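Local coordinates for VirX1 (Cyanophage Syn10, PDB 6QGM), which iodinates diverse substrates as a viral halogenase, probably flavin-dependent like other members of the tryptophan halogenase family, at residues F104-T113 against Y493-H504. Numbering follows the deposited sequence.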
loop_
_atom_site.group_PDB
_atom_site.type_symbol
_atom_site.label_atom_id
_atom_site.label_comp_id
_atom_site.label_asym_id
_atom_site.label_seq_id
_atom_site.Cartn_x
_atom_site.Cartn_y
_atom_site.Cartn_z
ATOM N N PHE B 104 21.796 20.881 9.815
ATOM C CA PHE B 104 22.925 21.048 8.860
ATOM C C PHE B 104 22.595 20.423 7.504
ATOM O O PHE B 104 23.498 20.335 6.646
ATOM C CB PHE B 104 24.212 20.494 9.467
ATOM C CG PHE B 104 24.713 21.288 10.641
ATOM C CD1 PHE B 104 24.201 21.079 11.912
ATOM C CD2 PHE B 104 25.689 22.268 10.467
ATOM C CE1 PHE B 104 24.651 21.837 12.983
ATOM C CE2 PHE B 104 26.138 23.027 11.537
ATOM C CZ PHE B 104 25.615 22.812 12.793
ATOM N N PHE B 105 21.341 20.030 7.289
ATOM C CA PHE B 105 20.878 19.412 6.016
ATOM C C PHE B 105 20.786 20.477 4.929
ATOM O O PHE B 105 20.182 21.504 5.204
ATOM C CB PHE B 105 19.486 18.785 6.148
ATOM C CG PHE B 105 19.410 17.507 6.942
ATOM C CD1 PHE B 105 20.469 17.068 7.723
ATOM C CD2 PHE B 105 18.245 16.756 6.935
ATOM C CE1 PHE B 105 20.363 15.896 8.460
ATOM C CE2 PHE B 105 18.150 15.576 7.664
ATOM C CZ PHE B 105 19.207 15.149 8.422
ATOM N N SER B 106 21.324 20.198 3.743
ATOM C CA SER B 106 20.944 20.849 2.465
ATOM C C SER B 106 19.420 20.865 2.349
ATOM O O SER B 106 18.799 19.829 2.579
ATOM C CB SER B 106 21.562 20.150 1.291
ATOM O OG SER B 106 20.954 20.546 0.072
ATOM N N GLN B 107 18.842 22.018 2.023
ATOM C CA GLN B 107 17.399 22.198 1.719
ATOM C C GLN B 107 16.983 21.151 0.680
ATOM O O GLN B 107 15.949 20.515 0.897
ATOM C CB GLN B 107 17.142 23.609 1.171
ATOM C CG GLN B 107 15.674 23.995 1.146
ATOM C CD GLN B 107 15.219 24.636 2.440
ATOM O OE1 GLN B 107 15.991 25.233 3.208
ATOM N NE2 GLN B 107 13.918 24.545 2.670
ATOM N N THR B 108 17.779 20.972 -0.385
ATOM C CA THR B 108 17.436 20.172 -1.593
ATOM C C THR B 108 17.716 18.683 -1.345
ATOM O O THR B 108 16.946 17.864 -1.877
ATOM C CB THR B 108 18.141 20.703 -2.847
ATOM O OG1 THR B 108 19.537 20.774 -2.593
ATOM C CG2 THR B 108 17.661 22.076 -3.256
ATOM N N ASP B 109 18.748 18.331 -0.578
ATOM C CA ASP B 109 19.178 16.914 -0.388
ATOM C C ASP B 109 18.584 16.305 0.893
ATOM O O ASP B 109 18.664 15.086 1.022
ATOM C CB ASP B 109 20.703 16.794 -0.376
ATOM C CG ASP B 109 21.351 17.142 -1.699
ATOM O OD1 ASP B 109 20.850 16.667 -2.735
ATOM O OD2 ASP B 109 22.352 17.889 -1.678
ATOM N N GLY B 110 18.044 17.105 1.821
ATOM C CA GLY B 110 17.462 16.603 3.079
ATOM C C GLY B 110 18.367 15.569 3.740
ATOM O O GLY B 110 19.558 15.873 3.923
ATOM N N ILE B 111 17.834 14.383 4.061
ATOM C CA ILE B 111 18.515 13.252 4.776
ATOM C C ILE B 111 19.769 12.765 4.027
ATOM O O ILE B 111 20.661 12.159 4.683
ATOM C CB ILE B 111 17.523 12.105 5.025
ATOM C CG1 ILE B 111 18.127 10.997 5.893
ATOM C CG2 ILE B 111 16.987 11.548 3.720
ATOM C CD1 ILE B 111 17.108 10.032 6.490
ATOM N N ASN B 112 19.832 12.989 2.707
ATOM C CA ASN B 112 20.931 12.539 1.809
ATOM C C ASN B 112 22.170 13.443 1.952
ATOM O O ASN B 112 23.200 13.133 1.304
ATOM C CB ASN B 112 20.480 12.460 0.347
ATOM C CG ASN B 112 19.284 11.538 0.150
ATOM O OD1 ASN B 112 19.076 10.602 0.919
ATOM N ND2 ASN B 112 18.465 11.786 -0.853
ATOM N N THR B 113 22.084 14.518 2.745
ATOM C CA THR B 113 23.190 15.494 2.946
ATOM C C THR B 113 24.409 14.752 3.506
ATOM O O THR B 113 25.505 14.887 2.917
ATOM C CB THR B 113 22.759 16.677 3.831
ATOM O OG1 THR B 113 21.680 17.381 3.211
ATOM C CG2 THR B 113 23.870 17.671 4.113
ATOM N N TYR B 493 28.274 24.842 -2.050
ATOM C CA TYR B 493 27.818 25.180 -0.670
ATOM C C TYR B 493 28.110 24.053 0.342
ATOM O O TYR B 493 27.965 24.290 1.563
ATOM C CB TYR B 493 26.335 25.551 -0.656
ATOM C CG TYR B 493 25.357 24.439 -0.925
ATOM C CD1 TYR B 493 25.090 24.013 -2.214
ATOM C CD2 TYR B 493 24.667 23.832 0.112
ATOM C CE1 TYR B 493 24.170 23.010 -2.478
ATOM C CE2 TYR B 493 23.739 22.827 -0.125
ATOM C CZ TYR B 493 23.482 22.422 -1.424
ATOM O OH TYR B 493 22.569 21.444 -1.670
ATOM N N TYR B 494 28.522 22.876 -0.133
ATOM C CA TYR B 494 28.896 21.719 0.717
ATOM C C TYR B 494 30.205 22.038 1.450
ATOM O O TYR B 494 30.361 21.588 2.602
ATOM C CB TYR B 494 28.896 20.420 -0.102
ATOM C CG TYR B 494 27.572 19.699 -0.044
ATOM C CD1 TYR B 494 26.494 20.072 -0.834
ATOM C CD2 TYR B 494 27.379 18.682 0.874
ATOM C CE1 TYR B 494 25.269 19.436 -0.734
ATOM C CE2 TYR B 494 26.169 18.015 0.975
ATOM C CZ TYR B 494 25.103 18.400 0.175
ATOM O OH TYR B 494 23.904 17.746 0.281
ATOM N N GLU B 495 31.103 22.810 0.838
ATOM C CA GLU B 495 32.353 23.313 1.482
ATOM C C GLU B 495 31.983 24.037 2.778
ATOM O O GLU B 495 32.697 23.832 3.771
ATOM C CB GLU B 495 33.096 24.284 0.566
ATOM C CG GLU B 495 33.762 23.598 -0.608
ATOM C CD GLU B 495 35.019 22.849 -0.212
ATOM O OE1 GLU B 495 35.855 23.486 0.479
ATOM O OE2 GLU B 495 35.245 21.679 -0.664
ATOM N N ASP B 496 30.900 24.823 2.767
ATOM C CA ASP B 496 30.421 25.611 3.935
ATOM C C ASP B 496 29.732 24.668 4.930
ATOM O O ASP B 496 29.955 24.842 6.138
ATOM C CB ASP B 496 29.479 26.745 3.537
ATOM C CG ASP B 496 30.134 27.971 2.943
ATOM O OD1 ASP B 496 31.385 28.126 3.024
ATOM O OD2 ASP B 496 29.375 28.772 2.416
ATOM N N ILE B 497 28.935 23.701 4.454
ATOM C CA ILE B 497 28.271 22.718 5.352
ATOM C C ILE B 497 29.375 21.981 6.102
ATOM O O ILE B 497 29.254 21.842 7.333
ATOM C CB ILE B 497 27.335 21.758 4.597
ATOM C CG1 ILE B 497 26.166 22.493 3.948
ATOM C CG2 ILE B 497 26.819 20.693 5.542
ATOM C CD1 ILE B 497 25.227 21.617 3.166
ATOM N N ARG B 498 30.415 21.552 5.386
ATOM C CA ARG B 498 31.584 20.816 5.944
ATOM C C ARG B 498 32.255 21.650 7.040
ATOM O O ARG B 498 32.259 21.203 8.194
ATOM C CB ARG B 498 32.572 20.496 4.823
ATOM C CG ARG B 498 33.890 19.920 5.300
ATOM C CD ARG B 498 34.831 19.725 4.134
ATOM N NE ARG B 498 36.145 19.340 4.608
ATOM C CZ ARG B 498 37.024 20.169 5.137
ATOM N NH1 ARG B 498 36.750 21.456 5.218
ATOM N NH2 ARG B 498 38.196 19.731 5.548
ATOM N N LYS B 499 32.801 22.812 6.676
ATOM C CA LYS B 499 33.544 23.726 7.590
ATOM C C LYS B 499 32.648 24.066 8.783
ATOM O O LYS B 499 33.119 23.926 9.907
ATOM C CB LYS B 499 33.998 24.982 6.823
ATOM C CG LYS B 499 34.596 26.140 7.616
ATOM C CD LYS B 499 34.167 27.517 7.096
ATOM C CE LYS B 499 34.881 28.645 7.797
ATOM N NZ LYS B 499 36.334 28.582 7.522
ATOM N N ASP B 500 31.401 24.474 8.545
ATOM C CA ASP B 500 30.448 24.911 9.601
ATOM C C ASP B 500 30.165 23.744 10.543
ATOM O O ASP B 500 30.207 23.961 11.767
ATOM C CB ASP B 500 29.141 25.462 9.027
ATOM C CG ASP B 500 29.278 26.867 8.440
ATOM O OD1 ASP B 500 30.344 27.505 8.637
ATOM O OD2 ASP B 500 28.325 27.321 7.782
ATOM N N TRP B 501 29.895 22.554 10.009
ATOM C CA TRP B 501 29.582 21.371 10.851
ATOM C C TRP B 501 30.828 20.957 11.648
ATOM O O TRP B 501 30.692 20.789 12.875
ATOM C CB TRP B 501 29.003 20.183 10.074
ATOM C CG TRP B 501 28.546 19.141 11.053
ATOM C CD1 TRP B 501 27.392 19.163 11.784
ATOM C CD2 TRP B 501 29.298 18.003 11.521
ATOM N NE1 TRP B 501 27.353 18.087 12.626
ATOM C CE2 TRP B 501 28.501 17.354 12.483
ATOM C CE3 TRP B 501 30.543 17.450 11.191
ATOM C CZ2 TRP B 501 28.914 16.188 13.121
ATOM C CZ3 TRP B 501 30.956 16.301 11.827
ATOM C CH2 TRP B 501 30.155 15.688 12.793
ATOM N N LEU B 502 31.988 20.805 11.003
ATOM C CA LEU B 502 33.245 20.400 11.689
ATOM C C LEU B 502 33.499 21.366 12.847
ATOM O O LEU B 502 33.901 20.895 13.953
ATOM C CB LEU B 502 34.412 20.377 10.699
ATOM C CG LEU B 502 34.391 19.225 9.686
ATOM C CD1 LEU B 502 35.550 19.333 8.709
ATOM C CD2 LEU B 502 34.379 17.864 10.362
ATOM N N LYS B 503 33.228 22.654 12.639
ATOM C CA LYS B 503 33.358 23.675 13.708
ATOM C C LYS B 503 32.346 23.342 14.804
ATOM O O LYS B 503 32.755 23.293 15.975
ATOM C CB LYS B 503 33.163 25.105 13.179
ATOM C CG LYS B 503 33.843 26.159 14.036
ATOM C CD LYS B 503 33.143 27.502 14.121
ATOM C CE LYS B 503 33.520 28.260 15.382
ATOM N NZ LYS B 503 33.197 29.696 15.239
ATOM N N HIS B 504 31.082 23.096 14.439
ATOM C CA HIS B 504 29.982 22.826 15.402
ATOM C C HIS B 504 30.321 21.584 16.224
ATOM O O HIS B 504 30.060 21.610 17.427
ATOM C CB HIS B 504 28.618 22.731 14.705
ATOM C CG HIS B 504 27.540 22.126 15.546
ATOM N ND1 HIS B 504 26.711 22.836 16.355
ATOM C CD2 HIS B 504 27.112 20.855 15.627
ATOM C CE1 HIS B 504 25.856 22.017 16.941
ATOM N NE2 HIS B 504 26.093 20.806 16.533
#
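Phe104 reaches into an aromatic cluster with Trp501 and His504, at one end of a contact that packs the loop before helix 113-120 of this tryptophan halogenase-family chain against helix 494-512. Its ring receives the indole edge over the centre of one face in a T-shaped pair, with planes at 86°. Phe104 CG is 3.6 Å from Trp501 CD1. Phe104 CZ sits above the rim of one imidazole face, 3.4 Å from His504 CG, the two rings tilted at 46°. Beyond the cluster, Phe133 of helix 129-134 touches both Phe104 and Trp501. Ile497 CG2 comes up to the carbonyl oxygen Phe104 O, where the two backbones are nearest (CA atoms of Phe104 and Ile497 6.6 Å apart).

At Ser106 the contact turns polar. Its OG opens an ST motif by accepting from Asp109 N (3.2 Å), takes a further bond from Thr108 OG1, and is hydrogen-bonded to Tyr493 OH (2.5 Å), lying at the edge of the phenol ring near its plane. Tyr494 OH donates a hydrogen bond to Asp109 OD2 (2.5 Å), on the anti side and 28° out of the carboxylate plane; Lys116 offers that oxygen a weak, long ion pair. Ile497 CD1 lies over one face of the Tyr494 ring. Thr113 OG1 donates a hydrogen bond to Gly110 O, which helps set the rotation of the Thr113 side chain, while Thr113 CG2 touches Tyr494 CE2 at 3.9 Å.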